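Local coordinates for polycomb protein Pcl (Drosophila melanogaster, PDB 5OQD), which serves as a Polycomb group repressor within the Esc/E(z) complex, which methylates histone H3 to silence homeotic genes, at residues L43-C48 with F73-C78. Numbering follows the deposited sequence.
Sequences LQCCKC and FCCTVC. With ZN (zinc ion), chain L.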
ATOM      1  N   LEU B  43       0.687  11.407   2.685  1.00 59.72           N
ATOM      2  CA  LEU B  43       0.226  11.282   1.309  1.00 45.41           C
ATOM      3  C   LEU B  43       0.739  12.432   0.450  1.00 60.82           C
ATOM      4  O   LEU B  43       1.010  13.525   0.951  1.00 56.29           O
ATOM      5  CB  LEU B  43      -1.303  11.223   1.258  1.00 43.27           C
ATOM      6  CG  LEU B  43      -1.962  10.002   1.905  1.00 54.89           C
ATOM      7  CD1 LEU B  43      -3.472  10.061   1.746  1.00 52.69           C
ATOM      8  CD2 LEU B  43      -1.405   8.712   1.319  1.00 46.93           C
ATOM      9  N   GLN B  44       0.868  12.175  -0.847  1.00 54.10           N
ATOM     10  CA  GLN B  44       1.346  13.178  -1.788  1.00 45.80           C
ATOM     11  C   GLN B  44       0.208  13.653  -2.685  1.00 45.88           C
ATOM     12  O   GLN B  44      -0.488  12.838  -3.295  1.00 53.96           O
ATOM     13  CB  GLN B  44       2.485  12.612  -2.635  1.00 43.25           C
ATOM     14  CG  GLN B  44       3.139  13.615  -3.573  1.00 50.10           C
ATOM     15  CD  GLN B  44       4.202  12.976  -4.443  1.00 51.06           C
ATOM     16  OE1 GLN B  44       4.129  11.787  -4.759  1.00 50.33           O
ATOM     17  NE2 GLN B  44       5.197  13.761  -4.836  1.00 50.75           N
ATOM     18  N   CYS B  45       0.012  14.966  -2.755  1.00 44.46           N
ATOM     19  CA  CYS B  45      -1.011  15.538  -3.623  1.00 52.87           C
ATOM     20  C   CYS B  45      -0.730  15.180  -5.079  1.00 54.44           C
ATOM     21  O   CYS B  45       0.421  15.185  -5.516  1.00 52.33           O
ATOM     22  CB  CYS B  45      -1.078  17.056  -3.451  1.00 37.54           C
ATOM     23  SG  CYS B  45      -2.340  17.885  -4.460  1.00 45.80           S
ATOM     24  N   CYS B  46      -1.751  14.775  -5.814  1.00 47.74           N
ATOM     25  CA  CYS B  46      -1.562  14.528  -7.230  1.00 56.05           C
ATOM     26  C   CYS B  46      -1.257  15.771  -8.065  1.00 49.83           C
ATOM     27  O   CYS B  46      -0.452  15.711  -8.971  1.00 58.73           O
ATOM     28  CB  CYS B  46      -2.715  13.715  -7.825  1.00 44.25           C
ATOM     29  SG  CYS B  46      -4.373  14.361  -7.569  1.00 47.02           S
ATOM     30  N   LYS B  47      -1.956  16.869  -7.821  1.00 45.35           N
ATOM     31  CA  LYS B  47      -1.680  18.118  -8.536  1.00 52.09           C
ATOM     32  C   LYS B  47      -0.416  18.953  -8.233  1.00 46.60           C
ATOM     33  O   LYS B  47       0.292  19.346  -9.146  1.00 56.18           O
ATOM     34  CB  LYS B  47      -2.931  18.989  -8.567  1.00 46.76           C
ATOM     35  CG  LYS B  47      -3.943  18.500  -9.584  1.00 50.42           C
ATOM     36  CD  LYS B  47      -5.249  19.257  -9.507  1.00 51.94           C
ATOM     37  CE  LYS B  47      -6.097  18.982 -10.729  1.00 57.67           C
ATOM     38  NZ  LYS B  47      -7.348  19.780 -10.713  1.00 65.55           N
ATOM     39  N   CYS B  48      -0.123  19.180  -6.957  1.00 55.93           N
ATOM     40  CA  CYS B  48       0.984  20.029  -6.521  1.00 45.91           C
ATOM     41  C   CYS B  48       2.218  19.204  -6.163  1.00 47.95           C
ATOM     42  O   CYS B  48       3.324  19.739  -6.067  1.00 51.69           O
ATOM     43  CB  CYS B  48       0.563  20.890  -5.327  1.00 43.37           C
ATOM     44  SG  CYS B  48       0.352  19.991  -3.772  1.00 51.55           S
ATOM     45  N   PHE B  73      -4.797  11.460  -3.594  1.00 53.51           N
ATOM     46  CA  PHE B  73      -5.012  12.643  -2.772  1.00 52.77           C
ATOM     47  C   PHE B  73      -4.801  13.948  -3.531  1.00 53.57           C
ATOM     48  O   PHE B  73      -3.868  14.083  -4.321  1.00 50.89           O
ATOM     49  CB  PHE B  73      -4.096  12.605  -1.546  1.00 47.88           C
ATOM     50  CG  PHE B  73      -4.097  13.879  -0.752  1.00 55.29           C
ATOM     51  CD1 PHE B  73      -5.255  14.332  -0.144  1.00 60.71           C
ATOM     52  CD2 PHE B  73      -2.938  14.623  -0.613  1.00 55.32           C
ATOM     53  CE1 PHE B  73      -5.257  15.505   0.584  1.00 66.47           C
ATOM     54  CE2 PHE B  73      -2.934  15.795   0.117  1.00 54.61           C
ATOM     55  CZ  PHE B  73      -4.095  16.236   0.717  1.00 54.48           C
ATOM     56  N   CYS B  74      -5.688  14.904  -3.280  1.00 52.12           N
ATOM     57  CA  CYS B  74      -5.552  16.251  -3.811  1.00 49.62           C
ATOM     58  C   CYS B  74      -5.897  17.250  -2.714  1.00 58.01           C
ATOM     59  O   CYS B  74      -6.990  17.210  -2.150  1.00 48.71           O
ATOM     60  CB  CYS B  74      -6.450  16.453  -5.032  1.00 50.35           C
ATOM     61  SG  CYS B  74      -6.077  17.931  -6.001  1.00 58.73           S
ATOM     62  N   CYS B  75      -4.958  18.140  -2.405  1.00 49.80           N
ATOM     63  CA  CYS B  75      -5.117  19.065  -1.286  1.00 53.58           C
ATOM     64  C   CYS B  75      -6.140  20.161  -1.579  1.00 47.66           C
ATOM     65  O   CYS B  75      -6.650  20.272  -2.694  1.00 41.74           O
ATOM     66  CB  CYS B  75      -3.771  19.698  -0.919  1.00 56.07           C
ATOM     67  SG  CYS B  75      -3.124  20.859  -2.148  1.00 44.25           S
ATOM     68  N   THR B  76      -6.427  20.970  -0.562  1.00 55.27           N
ATOM     69  CA  THR B  76      -7.403  22.048  -0.679  1.00 56.69           C
ATOM     70  C   THR B  76      -6.924  23.159  -1.608  1.00 53.31           C
ATOM     71  O   THR B  76      -7.732  23.854  -2.226  1.00 53.14           O
ATOM     72  CB  THR B  76      -7.732  22.653   0.698  1.00 57.31           C
ATOM     73  OG1 THR B  76      -6.517  22.936   1.400  1.00 60.88           O
ATOM     74  CG2 THR B  76      -8.563  21.681   1.520  1.00 60.96           C
ATOM     75  N   VAL B  77      -5.609  23.321  -1.710  1.00 47.46           N
ATOM     76  CA  VAL B  77      -5.037  24.350  -2.572  1.00 49.26           C
ATOM     77  C   VAL B  77      -5.266  24.022  -4.043  1.00 52.01           C
ATOM     78  O   VAL B  77      -5.664  24.880  -4.831  1.00 49.04           O
ATOM     79  CB  VAL B  77      -3.525  24.518  -2.324  1.00 54.41           C
ATOM     80  CG1 VAL B  77      -2.981  25.688  -3.130  1.00 50.17           C
ATOM     81  CG2 VAL B  77      -3.253  24.719  -0.839  1.00 52.71           C
ATOM     82  N   CYS B  78      -5.024  22.768  -4.405  1.00 53.72           N
ATOM     83  CA  CYS B  78      -5.107  22.339  -5.796  1.00 46.70           C
ATOM     84  C   CYS B  78      -6.528  21.980  -6.220  1.00 41.39           C
ATOM     85  O   CYS B  78      -6.821  21.907  -7.412  1.00 47.58           O
ATOM     86  CB  CYS B  78      -4.183  21.141  -6.034  1.00 44.34           C
ATOM     87  SG  CYS B  78      -2.433  21.464  -5.729  1.00 44.83           S
TER
HETATM   88 ZN    ZN L 702      -1.887  20.227  -3.898  1.00 46.83          ZN
HETATM   89  O   HOH W   1      -2.050  11.137  -5.122  1.00 47.49           O
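Cys45 and Cys78 turn their sulfurs onto a shared zinc ion by different torsions, SG of Cys45 lying anti to its backbone N (chi1 -179°) and SG of Cys78 anti to its carbonyl carbon (chi1 -61°). Cys48 and Cys75 complete the four-sulfur shell, each segment supplying a pair. The bond from Cys45 SG to the zinc ion measures 2.5 Å, against 2.2 Å for that from Cys75 SG. Cys45 SG also accepts two backbone N-H groups, one across the contact from Cys75 N at 3.3 Å and nearly straight (168°), and a longer one from Cys48 N within its own CxxC turn; Cys78 N likewise donates to Cys75 SG. Farther from the metal, Cys46 N donates to Phe73 O at 2.7 Å, and a water links Gln44 O to Phe73 N. The Phe73 ring turns its edge to the Gln44 carbonyl carbon, while Cys75 N sits over one face near the rim; Phe52 of strand 51-53 packs edge-to-face with this ring. Lys47 lays its CB 3.6 Å from Cys78 CB and its CD against Cys74 SG, the extended chain carrying NZ to the carbonyls of Pro188 and Glu190. This Cys4 site is one of two zinc sites in the second PHD finger, cross-linking residues far apart in sequence. The N-H groups directed at Cys45 and Cys75 probably offset part of the negative charge of four zinc-bound thiolates.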